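Side-chain contacts in MEM-A1 (Soil metagenome, PDB 6E0S), which probably hydrolyses beta-lactam antibiotics with bound zinc ions, as a subclass B3 metallo-beta-lactamase recovered from soil DNA: residues E29-F34 / D242-Q247; T37-V42 / S46-A51; K220-V225 / E269-R274. All coordinates share one frame; numbering follows the deposited sequence.

Contact 1: E29-F34 / D242-Q247; sequences EPFAVF and DLWRRQ. With PO4 (phosphate ion), chain D.
The ring of F31 reaches from strand 31-34 to helix 243-247 and meets three side chains there. Q247 lies over one face: its CG sits 4.0 Å from the centroid of the F31 ring, 15° off the ring normal, a CH-pi contact. W244 brings its six-membered ring to F31, CZ3 lying 3.6 Å from CE1 of F31, and receives that atom at its own edge. L243 CD2 is a looser neighbour at the phenylalanine edge, 4.4 Å from CZ of F31. With chi1 at 47°, F31 CG stands between its backbone N and carbonyl carbon, and the ring is carried toward the helix. Q247 CG, anti to the backbone N (chi1 -168°), reaches the ring; a bend at chi2 turns the amide, whose NE2 bonds to Q250 OE1. Behind W244 the first turn of the helix holds a phosphate ion, probably from the crystallisation liquor. Its O2 accepts R245 N at 2.9 Å and, more weakly, W244 N. D242, at the N-cap position but without a side-chain capping bond, forms a salt bridge with R245, OD2 to NH2 3.1 Å. Y39 of strand 37-39 meets the F31 ring with nearly parallel planes and the W244 ring edge-to-face, while R43 adds a cation-pi contact to W244. Helix 243-247 crosses nearly perpendicular to strand 31-34, outermost in its sheet and followed there by 37-39.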
loop_
_atom_site.group_PDB
_atom_site.type_symbol
_atom_site.label_atom_id
_atom_site.label_comp_id
_atom_site.label_asym_id
_atom_site.label_seq_id
_atom_site.Cartn_x
_atom_site.Cartn_y
_atom_site.Cartn_z
ATOM N N GLU A 29 7.734 -11.220 12.476
ATOM C CA GLU A 29 8.918 -10.459 12.856
ATOM C C GLU A 29 9.313 -9.475 11.758
ATOM O O GLU A 29 9.294 -9.814 10.570
ATOM C CB GLU A 29 10.095 -11.385 13.143
ATOM C CG GLU A 29 9.956 -12.159 14.464
ATOM C CD GLU A 29 9.829 -11.228 15.695
ATOM O OE1 GLU A 29 8.760 -11.219 16.340
ATOM O OE2 GLU A 29 10.805 -10.506 16.005
ATOM N N PRO A 30 9.715 -8.271 12.131
ATOM C CA PRO A 30 10.145 -7.284 11.135
ATOM C C PRO A 30 11.512 -7.635 10.571
ATOM O O PRO A 30 12.272 -8.427 11.141
ATOM C CB PRO A 30 10.189 -5.976 11.932
ATOM C CG PRO A 30 10.403 -6.417 13.386
ATOM C CD PRO A 30 9.644 -7.720 13.504
ATOM N N PHE A 31 11.834 -7.027 9.441
ATOM C CA PHE A 31 13.106 -7.326 8.796
ATOM C C PHE A 31 13.500 -6.186 7.885
ATOM O O PHE A 31 12.647 -5.495 7.321
ATOM C CB PHE A 31 13.064 -8.631 7.976
ATOM C CG PHE A 31 11.841 -8.777 7.059
ATOM C CD1 PHE A 31 10.652 -9.321 7.546
ATOM C CD2 PHE A 31 11.913 -8.442 5.705
ATOM C CE1 PHE A 31 9.545 -9.467 6.700
ATOM C CE2 PHE A 31 10.806 -8.608 4.847
ATOM C CZ PHE A 31 9.623 -9.121 5.355
ATOM N N ALA A 32 14.809 -6.010 7.734
ATOM C CA ALA A 32 15.336 -5.145 6.692
ATOM C C ALA A 32 15.059 -5.739 5.325
ATOM O O ALA A 32 15.219 -6.947 5.120
ATOM C CB ALA A 32 16.843 -4.964 6.864
ATOM N N VAL A 33 14.671 -4.880 4.374
ATOM C CA VAL A 33 14.409 -5.361 3.026
ATOM C C VAL A 33 15.620 -4.978 2.175
ATOM O O VAL A 33 16.283 -5.840 1.597
ATOM C CB VAL A 33 13.091 -4.805 2.452
ATOM C CG1 VAL A 33 12.885 -5.308 1.072
ATOM C CG2 VAL A 33 11.908 -5.265 3.353
ATOM N N PHE A 34 15.920 -3.685 2.117
ATOM C CA PHE A 34 17.051 -3.174 1.346
ATOM C C PHE A 34 17.444 -1.817 1.911
ATOM O O PHE A 34 16.599 -0.938 2.016
ATOM C CB PHE A 34 16.681 -3.049 -0.126
ATOM C CG PHE A 34 17.859 -3.030 -1.040
ATOM C CD1 PHE A 34 18.353 -4.221 -1.547
ATOM C CD2 PHE A 34 18.495 -1.841 -1.364
ATOM C CE1 PHE A 34 19.448 -4.239 -2.399
ATOM C CE2 PHE A 34 19.602 -1.842 -2.226
ATOM C CZ PHE A 34 20.074 -3.051 -2.737
ATOM N N ASP A 242 4.065 -12.263 -3.561
ATOM C CA ASP A 242 5.011 -13.341 -3.264
ATOM C C ASP A 242 6.103 -12.907 -2.302
ATOM O O ASP A 242 7.247 -13.373 -2.407
ATOM C CB ASP A 242 5.675 -13.894 -4.537
ATOM C CG ASP A 242 4.722 -14.653 -5.449
ATOM O OD1 ASP A 242 3.617 -15.076 -5.037
ATOM O OD2 ASP A 242 5.111 -14.840 -6.621
ATOM N N LEU A 243 5.795 -11.990 -1.381
ATOM C CA LEU A 243 6.831 -11.506 -0.472
ATOM C C LEU A 243 7.414 -12.638 0.371
ATOM O O LEU A 243 8.631 -12.686 0.596
ATOM C CB LEU A 243 6.283 -10.410 0.436
ATOM C CG LEU A 243 7.344 -9.755 1.316
ATOM C CD1 LEU A 243 8.473 -9.096 0.490
ATOM C CD2 LEU A 243 6.628 -8.720 2.214
ATOM N N TRP A 244 6.572 -13.559 0.844
ATOM C CA TRP A 244 7.090 -14.587 1.748
ATOM C C TRP A 244 7.920 -15.618 0.995
ATOM O O TRP A 244 8.906 -16.134 1.535
ATOM C CB TRP A 244 5.946 -15.237 2.531
ATOM C CG TRP A 244 5.106 -14.192 3.219
ATOM C CD1 TRP A 244 3.744 -14.020 3.125
ATOM C CD2 TRP A 244 5.585 -13.160 4.098
ATOM N NE1 TRP A 244 3.359 -12.927 3.892
ATOM C CE2 TRP A 244 4.469 -12.387 4.491
ATOM C CE3 TRP A 244 6.861 -12.808 4.580
ATOM C CZ2 TRP A 244 4.585 -11.275 5.343
ATOM C CZ3 TRP A 244 6.981 -11.719 5.428
ATOM C CH2 TRP A 244 5.849 -10.960 5.803
ATOM N N ARG A 245 7.577 -15.898 -0.262
ATOM C CA ARG A 245 8.433 -16.774 -1.054
ATOM C C ARG A 245 9.827 -16.172 -1.216
ATOM O O ARG A 245 10.835 -16.874 -1.087
ATOM C CB ARG A 245 7.808 -17.061 -2.424
ATOM C CG ARG A 245 8.742 -17.862 -3.312
ATOM C CD ARG A 245 8.179 -18.157 -4.694
ATOM N NE ARG A 245 7.825 -16.960 -5.463
ATOM C CZ ARG A 245 8.696 -16.097 -6.005
ATOM N NH1 ARG A 245 10.007 -16.265 -5.872
ATOM N NH2 ARG A 245 8.249 -15.048 -6.684
ATOM N N ARG A 246 9.904 -14.866 -1.466
ATOM C CA ARG A 246 11.209 -14.233 -1.639
ATOM C C ARG A 246 11.941 -14.103 -0.307
ATOM O O ARG A 246 13.145 -14.364 -0.224
ATOM C CB ARG A 246 11.045 -12.856 -2.282
ATOM C CG ARG A 246 10.614 -12.889 -3.743
ATOM C CD ARG A 246 10.642 -11.466 -4.355
ATOM N NE ARG A 246 9.331 -10.842 -4.219
ATOM C CZ ARG A 246 9.100 -9.662 -3.653
ATOM N NH1 ARG A 246 10.106 -8.909 -3.177
ATOM N NH2 ARG A 246 7.841 -9.239 -3.563
ATOM N N GLN A 247 11.228 -13.676 0.750
ATOM C CA GLN A 247 11.874 -13.493 2.048
ATOM C C GLN A 247 12.425 -14.798 2.577
ATOM O O GLN A 247 13.385 -14.796 3.358
ATOM C CB GLN A 247 10.883 -12.921 3.063
ATOM C CG GLN A 247 11.519 -12.414 4.387
ATOM C CD GLN A 247 11.639 -13.464 5.461
ATOM O OE1 GLN A 247 10.832 -14.392 5.554
ATOM N NE2 GLN A 247 12.689 -13.349 6.268
HETATM P P PO4 D . 3.710 -16.172 -0.598
HETATM O O1 PO4 D . 3.133 -16.277 -2.007
HETATM O O2 PO4 D . 4.805 -15.146 -0.574
HETATM O O3 PO4 D . 2.585 -15.771 0.340
HETATM O O4 PO4 D . 4.287 -17.517 -0.192
#

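Contact 2: T37-V42 / S46-A51; sequences TYYVGV and SAVLIA
Strands 37-39 and 48-50 form a beta hairpin in the mixed seven-strand sheet of the metallo-beta-lactamase fold. Y38 and L49 are its antiparallel hydrogen-bonded pair: Y38 N gives to L49 O at 2.7 Å, and L49 N returns to Y38 O at 2.9 Å. Beyond the strand ends, V40 N adds a nearly straight bond to A47 O (171° at the hydrogen), although it approaches from above the carbonyl plane. Non-hydrogen-bonded pairs T37-I50 and Y39-V48 put their side chains on one face, where T37 CG2 touches V48 CG1 at 3.7 Å and T37 OG1 is hydrogen-bonded to W178 NE1. On the other face Y38 and L49 pack through their CB atoms. Past the end of strand 37-39, V40 CG1 lies 4.0 Å from L49 CB. A47 CB rests over the G41 backbone, which bears no side chain to obstruct the close approach of the two chains. The Y39 ring, its CG anti to the backbone N (chi1 -170°), extends toward the hairpin turn, with A47 O over one face. S46 OG, itself bonded to S235 O, lies at the Y39 ring edge, 3.5 Å from CE1. Y39 OH donates to V42 O at 2.7 Å, in the carbonyl plane.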
loop_
_atom_site.group_PDB
_atom_site.type_symbol
_atom_site.label_atom_id
_atom_site.label_comp_id
_atom_site.label_asym_id
_atom_site.label_seq_id
_atom_site.Cartn_x
_atom_site.Cartn_y
_atom_site.Cartn_z
ATOM N N THR A 37 15.168 0.564 4.237
ATOM C CA THR A 37 13.768 0.196 4.033
ATOM C C THR A 37 13.479 -1.101 4.772
ATOM O O THR A 37 14.188 -2.103 4.587
ATOM C CB THR A 37 13.453 0.028 2.542
ATOM O OG1 THR A 37 13.475 1.311 1.918
ATOM C CG2 THR A 37 12.039 -0.566 2.327
ATOM N N TYR A 38 12.449 -1.085 5.624
ATOM C CA TYR A 38 12.158 -2.260 6.454
ATOM C C TYR A 38 10.709 -2.678 6.263
ATOM O O TYR A 38 9.841 -1.830 6.088
ATOM C CB TYR A 38 12.398 -1.967 7.939
ATOM C CG TYR A 38 13.823 -1.604 8.285
ATOM C CD1 TYR A 38 14.321 -0.325 8.031
ATOM C CD2 TYR A 38 14.659 -2.531 8.882
ATOM C CE1 TYR A 38 15.653 0.006 8.357
ATOM C CE2 TYR A 38 16.010 -2.210 9.196
ATOM C CZ TYR A 38 16.468 -0.931 8.914
ATOM O OH TYR A 38 17.753 -0.605 9.229
ATOM N N TYR A 39 10.434 -3.985 6.359
ATOM C CA TYR A 39 9.063 -4.420 6.589
ATOM C C TYR A 39 8.706 -4.361 8.079
ATOM O O TYR A 39 9.394 -4.954 8.915
ATOM C CB TYR A 39 8.873 -5.846 6.073
ATOM C CG TYR A 39 7.428 -6.309 6.033
ATOM C CD1 TYR A 39 6.636 -6.122 4.879
ATOM C CD2 TYR A 39 6.857 -6.952 7.130
ATOM C CE1 TYR A 39 5.302 -6.576 4.829
ATOM C CE2 TYR A 39 5.529 -7.406 7.080
ATOM C CZ TYR A 39 4.774 -7.202 5.928
ATOM O OH TYR A 39 3.487 -7.645 5.891
ATOM N N VAL A 40 7.587 -3.702 8.407
ATOM C CA VAL A 40 7.156 -3.592 9.812
ATOM C C VAL A 40 5.673 -3.937 9.970
ATOM O O VAL A 40 5.057 -3.666 11.017
ATOM C CB VAL A 40 7.444 -2.184 10.376
ATOM C CG1 VAL A 40 8.937 -1.947 10.521
ATOM C CG2 VAL A 40 6.767 -1.098 9.519
ATOM N N GLY A 41 5.089 -4.557 8.954
ATOM C CA GLY A 41 3.675 -4.904 8.976
ATOM C C GLY A 41 3.381 -6.194 9.720
ATOM O O GLY A 41 4.193 -6.702 10.502
ATOM N N VAL A 42 2.205 -6.755 9.442
ATOM C CA VAL A 42 1.808 -8.009 10.066
ATOM C C VAL A 42 1.817 -9.110 9.009
ATOM O O VAL A 42 2.212 -8.890 7.858
ATOM C CB VAL A 42 0.445 -7.871 10.773
ATOM C CG1 VAL A 42 0.539 -6.852 11.903
ATOM C CG2 VAL A 42 -0.693 -7.493 9.812
ATOM N N SER A 46 0.644 -5.410 4.797
ATOM C CA SER A 46 1.965 -4.804 4.766
ATOM C C SER A 46 1.996 -3.461 5.483
ATOM O O SER A 46 1.004 -2.735 5.539
ATOM C CB SER A 46 2.443 -4.594 3.321
ATOM O OG SER A 46 2.624 -5.844 2.706
ATOM N N ALA A 47 3.178 -3.124 5.984
ATOM C CA ALA A 47 3.558 -1.758 6.300
ATOM C C ALA A 47 5.062 -1.693 6.136
ATOM O O ALA A 47 5.762 -2.659 6.424
ATOM C CB ALA A 47 3.155 -1.349 7.728
ATOM N N VAL A 48 5.566 -0.553 5.691
ATOM C CA VAL A 48 6.972 -0.448 5.350
ATOM C C VAL A 48 7.525 0.835 5.939
ATOM O O VAL A 48 6.955 1.915 5.735
ATOM C CB VAL A 48 7.175 -0.495 3.822
ATOM C CG1 VAL A 48 8.589 0.011 3.448
ATOM C CG2 VAL A 48 6.923 -1.917 3.307
ATOM N N LEU A 49 8.652 0.715 6.651
ATOM C CA LEU A 49 9.350 1.846 7.246
ATOM C C LEU A 49 10.551 2.215 6.377
ATOM O O LEU A 49 11.407 1.368 6.109
ATOM C CB LEU A 49 9.844 1.505 8.650
ATOM C CG LEU A 49 10.547 2.683 9.369
ATOM C CD1 LEU A 49 9.512 3.726 9.753
ATOM C CD2 LEU A 49 11.274 2.110 10.616
ATOM N N ILE A 50 10.616 3.471 5.947
ATOM C CA ILE A 50 11.748 3.977 5.174
ATOM C C ILE A 50 12.474 4.939 6.090
ATOM O O ILE A 50 11.999 6.059 6.316
ATOM C CB ILE A 50 11.311 4.675 3.877
ATOM C CG1 ILE A 50 10.300 3.809 3.123
ATOM C CG2 ILE A 50 12.548 5.005 3.026
ATOM C CD1 ILE A 50 9.695 4.462 1.809
ATOM N N ALA A 51 13.615 4.526 6.604
ATOM C CA ALA A 51 14.232 5.241 7.721
ATOM C C ALA A 51 15.300 6.228 7.259
ATOM O O ALA A 51 15.910 6.049 6.198
ATOM C CB ALA A 51 14.840 4.248 8.691
#

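Contact 3: K220-V225 / E269-R274; sequences KSIATV and ERAGVR
Apolar packing carries this contact, and a single side chain, I222, makes it from the 220-225 side. Its CG1 lies 4.1 Å from A271 CB, and CD1 is at a similar distance from the same methyl. CG1 of I222 is anti to the carbonyl carbon (chi1 -69°) and chi2 is extended at 172°, which carries CD1 past A271 and onto the helix backbone. There it meets main-chain atoms: CD1 is 3.8 Å from G272 N and 3.9 Å from A271 C. G272 presents backbone alone, and the closest CA atoms of the two segments, those of I222 and G272, are 6.8 Å apart. The parts joined are helix 214-226 and the long C-terminal helix 263-285, and I222 also touches A268 one turn before G272. V225, a turn after I222, packs on Y267 of the same long helix. L195, from a loop, packs against both A271 and S221. Among the polar bonds, T224 N bonds to K220 O at 2.8 Å and V273 N to E269 O at 3.0 Å, both regular helical i+4 links. S221 OG is hydrogen-bonded to P167 O and D217 O, and R270 NH2 to A240 O.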
loop_
_atom_site.group_PDB
_atom_site.type_symbol
_atom_site.label_atom_id
_atom_site.label_comp_id
_atom_site.label_asym_id
_atom_site.label_seq_id
_atom_site.Cartn_x
_atom_site.Cartn_y
_atom_site.Cartn_z
ATOM N N LYS A 220 -6.025 0.755 -16.409
ATOM C CA LYS A 220 -4.865 1.626 -16.539
ATOM C C LYS A 220 -3.867 1.405 -15.402
ATOM O O LYS A 220 -2.649 1.430 -15.629
ATOM C CB LYS A 220 -5.307 3.084 -16.591
ATOM C CG LYS A 220 -4.161 4.021 -16.941
ATOM C CD LYS A 220 -4.537 5.472 -16.727
ATOM C CE LYS A 220 -3.365 6.399 -17.068
ATOM N NZ LYS A 220 -3.376 7.585 -16.137
ATOM N N SER A 221 -4.364 1.182 -14.180
ATOM C CA SER A 221 -3.489 0.945 -13.033
ATOM C C SER A 221 -2.732 -0.373 -13.183
ATOM O O SER A 221 -1.554 -0.454 -12.826
ATOM C CB SER A 221 -4.287 0.947 -11.722
ATOM O OG SER A 221 -4.985 2.164 -11.576
ATOM N N ILE A 222 -3.371 -1.394 -13.763
ATOM C CA ILE A 222 -2.667 -2.645 -14.023
ATOM C C ILE A 222 -1.502 -2.412 -14.974
ATOM O O ILE A 222 -0.394 -2.929 -14.769
ATOM C CB ILE A 222 -3.660 -3.694 -14.558
ATOM C CG1 ILE A 222 -4.630 -4.100 -13.431
ATOM C CG2 ILE A 222 -2.925 -4.877 -15.191
ATOM C CD1 ILE A 222 -5.744 -4.975 -13.929
ATOM N N ALA A 223 -1.734 -1.640 -16.044
ATOM C CA ALA A 223 -0.656 -1.330 -16.985
ATOM C C ALA A 223 0.423 -0.477 -16.337
ATOM O O ALA A 223 1.614 -0.677 -16.599
ATOM C CB ALA A 223 -1.201 -0.621 -18.226
ATOM N N THR A 224 0.028 0.477 -15.500
ATOM C CA THR A 224 0.994 1.310 -14.788
ATOM C C THR A 224 1.936 0.472 -13.941
ATOM O O THR A 224 3.161 0.638 -14.008
ATOM C CB THR A 224 0.275 2.329 -13.914
ATOM O OG1 THR A 224 -0.381 3.263 -14.751
ATOM C CG2 THR A 224 1.275 3.091 -13.003
ATOM N N VAL A 225 1.385 -0.433 -13.131
ATOM C CA VAL A 225 2.227 -1.229 -12.245
ATOM C C VAL A 225 3.100 -2.183 -13.047
ATOM O O VAL A 225 4.278 -2.392 -12.730
ATOM C CB VAL A 225 1.346 -1.964 -11.217
ATOM C CG1 VAL A 225 2.175 -2.982 -10.437
ATOM C CG2 VAL A 225 0.732 -0.940 -10.273
ATOM N N GLU A 269 -0.104 -8.963 -14.041
ATOM C CA GLU A 269 -0.773 -9.969 -14.862
ATOM C C GLU A 269 -1.789 -10.745 -14.038
ATOM O O GLU A 269 -2.874 -11.076 -14.528
ATOM C CB GLU A 269 0.244 -10.924 -15.475
ATOM C CG GLU A 269 0.940 -10.340 -16.668
ATOM C CD GLU A 269 1.869 -11.324 -17.340
ATOM O OE1 GLU A 269 1.464 -12.505 -17.508
ATOM O OE2 GLU A 269 3.005 -10.908 -17.682
ATOM N N ARG A 270 -1.458 -11.041 -12.777
ATOM C CA ARG A 270 -2.409 -11.767 -11.947
ATOM C C ARG A 270 -3.663 -10.932 -11.719
ATOM O O ARG A 270 -4.783 -11.449 -11.755
ATOM C CB ARG A 270 -1.746 -12.158 -10.632
ATOM C CG ARG A 270 -0.707 -13.250 -10.821
ATOM C CD ARG A 270 -0.217 -13.799 -9.482
ATOM N NE ARG A 270 0.477 -12.789 -8.675
ATOM C CZ ARG A 270 1.799 -12.619 -8.616
ATOM N NH1 ARG A 270 2.608 -13.380 -9.349
ATOM N NH2 ARG A 270 2.301 -11.674 -7.820
ATOM N N ALA A 271 -3.487 -9.632 -11.502
ATOM C CA ALA A 271 -4.628 -8.739 -11.356
ATOM C C ALA A 271 -5.449 -8.686 -12.637
ATOM O O ALA A 271 -6.681 -8.621 -12.590
ATOM C CB ALA A 271 -4.140 -7.344 -10.974
ATOM N N GLY A 272 -4.786 -8.694 -13.792
ATOM C CA GLY A 272 -5.530 -8.708 -15.048
ATOM C C GLY A 272 -6.393 -9.949 -15.190
ATOM O O GLY A 272 -7.526 -9.887 -15.680
ATOM N N VAL A 273 -5.877 -11.096 -14.740
ATOM C CA VAL A 273 -6.668 -12.319 -14.768
ATOM C C VAL A 273 -7.856 -12.212 -13.823
ATOM O O VAL A 273 -8.985 -12.590 -14.178
ATOM C CB VAL A 273 -5.770 -13.524 -14.435
ATOM C CG1 VAL A 273 -6.612 -14.781 -14.237
ATOM C CG2 VAL A 273 -4.774 -13.720 -15.550
ATOM N N ARG A 274 -7.643 -11.659 -12.622
ATOM C CA ARG A 274 -8.754 -11.523 -11.683
ATOM C C ARG A 274 -9.820 -10.587 -12.227
ATOM O O ARG A 274 -11.020 -10.793 -11.994
ATOM C CB ARG A 274 -8.255 -11.013 -10.328
ATOM C CG ARG A 274 -7.545 -12.075 -9.523
ATOM C CD ARG A 274 -7.162 -11.561 -8.146
ATOM N NE ARG A 274 -6.823 -12.660 -7.261
ATOM C CZ ARG A 274 -7.569 -13.015 -6.221
ATOM N NH1 ARG A 274 -8.677 -12.329 -5.945
ATOM N NH2 ARG A 274 -7.207 -14.045 -5.462
#

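How the contacts relate
Contacts 1 and 2 are neighbours, their centres about 10 Å apart, and share the seven-strand sheet: strand 31-34 is an outermost strand, followed by 37-39 and 48-50. The probable backbone bond from Y39 N to F31 O joins them, and contact 2 is nested within the loop closed by contact 1. Contact 3 is centred about 23 Å from contact 1, which it touches through a long, weak ion pair of D242 with R270, and about 24 Å from contact 2, across the chain's centre. Its segments alternate with those of contact 1, whereas contact 2 closes before contact 3 opens. Together, contacts 1 and 3 tie the late helices 243-247 and 263-285 to earlier parts of the fold.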